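Local coordinates for tail protein, 43 kDa (Neisseria meningitidis MC58, PDB 3D37) that is of unknown function but probably serves as a baseplate component of a Mu-like phage tail, at the interface of chains A and B. Numbering follows the deposited sequence. Chains: chain A/B, Tail protein, 43 kDa.

The interface of chains A and B. Residues chain A 193-194, 307; chain B 6-8, 329.
The first modelled residues of chain B, an extended N-terminal arm just before strand 10-14, lie across two loops of chain A in a two-fold symmetric interface, which may or may not be the biological one. Packing dominates this patch, and no direct polar bond crosses it. B:Tyr6 and A:Glu307 run past each other in opposite directions: the carboxylate arm, extended beyond CG (chi2 171°), brings its CG methylene to 3.3 Å from B:Tyr6 CB, while A:Glu307 CA sits over one face of the phenol ring, 3.9 Å from the centroid, as a CH-pi contact. Carboxylate and ring planes are turned 47° apart. Within chain A the same carboxylate forms a long salt bridge with A:Arg193, OE2 to NH1 3.6 Å, which probably helps to steady the guanidinium. The arginine chain, bent at chi2 and chi3, lays one guanidinium face against the B:Tyr6-B:Gly7 peptide, with NH2 3.5 Å from B:Gly7 CA. Farther along the arm, the methyl CG2 of A:Thr194 packs 3.6 Å from B:Gly7 C and lies above the rim of one face of the B:Tyr8 ring. Beside that ring, on the side of its CD2 and CE2 atoms, a water joins the chains, 3.0 Å from the backbone carbonyl O of A:Arg193 and 3.0 Å from the hydroxyl OG1 of B:Thr329.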
ATOM      1  N   ARG A 193     -26.582  10.811  -5.539  1.00 49.21           N
ATOM      2  CA  ARG A 193     -26.310   9.478  -4.989  1.00 50.48           C
ATOM      3  C   ARG A 193     -27.425   8.481  -5.253  1.00 50.65           C
ATOM      4  O   ARG A 193     -27.293   7.302  -4.926  1.00 51.68           O
ATOM      5  CB  ARG A 193     -26.068   9.574  -3.489  1.00 51.01           C
ATOM      6  CG  ARG A 193     -24.668  10.044  -3.144  1.00 53.54           C
ATOM      7  CD  ARG A 193     -24.694  10.840  -1.846  1.00 55.23           C
ATOM      8  NE  ARG A 193     -25.235  10.048  -0.757  1.00 59.01           N
ATOM      9  CZ  ARG A 193     -25.723  10.513   0.393  1.00 60.18           C
ATOM     10  NH1 ARG A 193     -25.791  11.812   0.660  1.00 62.61           N
ATOM     11  NH2 ARG A 193     -26.164   9.649   1.292  1.00 60.66           N
ATOM     12  N   THR A 194     -28.536   8.943  -5.823  1.00 51.21           N
ATOM     13  CA  THR A 194     -29.665   8.065  -6.163  1.00 50.82           C
ATOM     14  C   THR A 194     -30.139   8.194  -7.617  1.00 50.77           C
ATOM     15  O   THR A 194     -30.707   7.251  -8.170  1.00 49.94           O
ATOM     16  CB  THR A 194     -30.862   8.299  -5.207  1.00 51.00           C
ATOM     17  OG1 THR A 194     -31.343   9.653  -5.331  1.00 52.91           O
ATOM     18  CG2 THR A 194     -30.432   8.007  -3.774  1.00 49.93           C
ATOM     19  N   GLU A 307     -28.198  18.083  -3.409  1.00 46.06           N
ATOM     20  CA  GLU A 307     -27.622  17.915  -2.050  1.00 46.63           C
ATOM     21  C   GLU A 307     -27.007  19.213  -1.539  1.00 46.84           C
ATOM     22  O   GLU A 307     -27.289  19.640  -0.431  1.00 48.14           O
ATOM     23  CB  GLU A 307     -26.530  16.836  -2.015  1.00 46.92           C
ATOM     24  CG  GLU A 307     -27.028  15.462  -1.857  1.00 48.32           C
ATOM     25  CD  GLU A 307     -25.937  14.377  -2.050  1.00 49.07           C
ATOM     26  OE1 GLU A 307     -24.739  14.613  -1.742  1.00 49.61           O
ATOM     27  OE2 GLU A 307     -26.314  13.284  -2.544  1.00 50.52           O
TER
ATOM     28  N   TYR B   6     -31.342  12.469   0.638  1.00 60.14           N
ATOM     29  CA  TYR B   6     -30.494  12.539  -0.607  1.00 59.94           C
ATOM     30  C   TYR B   6     -29.645  11.274  -0.915  1.00 59.96           C
ATOM     31  O   TYR B   6     -28.912  11.224  -1.943  1.00 61.31           O
ATOM     32  CB  TYR B   6     -29.602  13.800  -0.591  1.00 60.58           C
ATOM     33  CG  TYR B   6     -30.370  15.068  -0.970  1.00 60.93           C
ATOM     34  CD1 TYR B   6     -31.063  15.137  -2.181  1.00 60.59           C
ATOM     35  CD2 TYR B   6     -30.411  16.184  -0.115  1.00 61.11           C
ATOM     36  CE1 TYR B   6     -31.801  16.267  -2.535  1.00 61.47           C
ATOM     37  CE2 TYR B   6     -31.133  17.340  -0.468  1.00 61.49           C
ATOM     38  CZ  TYR B   6     -31.832  17.368  -1.683  1.00 61.55           C
ATOM     39  OH  TYR B   6     -32.564  18.476  -2.062  1.00 62.24           O
ATOM     40  N   GLY B   7     -29.722  10.279  -0.043  1.00 57.76           N
ATOM     41  CA  GLY B   7     -29.144   8.977  -0.337  1.00 57.17           C
ATOM     42  C   GLY B   7     -30.207   7.893  -0.231  1.00 56.00           C
ATOM     43  O   GLY B   7     -31.410   8.180  -0.199  1.00 56.42           O
ATOM     44  N   TYR B   8     -29.775   6.644  -0.160  1.00 54.82           N
ATOM     45  CA  TYR B   8     -30.718   5.530   0.130  1.00 53.13           C
ATOM     46  C   TYR B   8     -31.079   5.515   1.605  1.00 51.81           C
ATOM     47  O   TYR B   8     -30.211   5.555   2.484  1.00 51.35           O
ATOM     48  CB  TYR B   8     -30.147   4.164  -0.315  1.00 51.97           C
ATOM     49  CG  TYR B   8     -30.181   3.961  -1.824  1.00 51.22           C
ATOM     50  CD1 TYR B   8     -31.338   3.518  -2.461  1.00 48.33           C
ATOM     51  CD2 TYR B   8     -29.058   4.235  -2.614  1.00 51.20           C
ATOM     52  CE1 TYR B   8     -31.378   3.336  -3.836  1.00 49.71           C
ATOM     53  CE2 TYR B   8     -29.098   4.063  -4.003  1.00 50.87           C
ATOM     54  CZ  TYR B   8     -30.270   3.605  -4.605  1.00 48.44           C
ATOM     55  OH  TYR B   8     -30.314   3.437  -5.988  1.00 48.91           O
ATOM     56  N   THR B 329     -22.561   3.067  -2.655  1.00 38.81           N
ATOM     57  CA  THR B 329     -23.601   2.053  -2.753  1.00 38.52           C
ATOM     58  C   THR B 329     -23.596   1.403  -4.141  1.00 36.80           C
ATOM     59  O   THR B 329     -23.507   2.075  -5.165  1.00 34.51           O
ATOM     60  CB  THR B 329     -25.021   2.606  -2.440  1.00 39.74           C
ATOM     61  OG1 THR B 329     -25.358   3.555  -3.436  1.00 42.43           O
ATOM     62  CG2 THR B 329     -25.053   3.281  -1.068  1.00 41.65           C
TER
HETATM   63  O   HOH W   1     -26.023   6.244  -2.393  1.00 58.91           O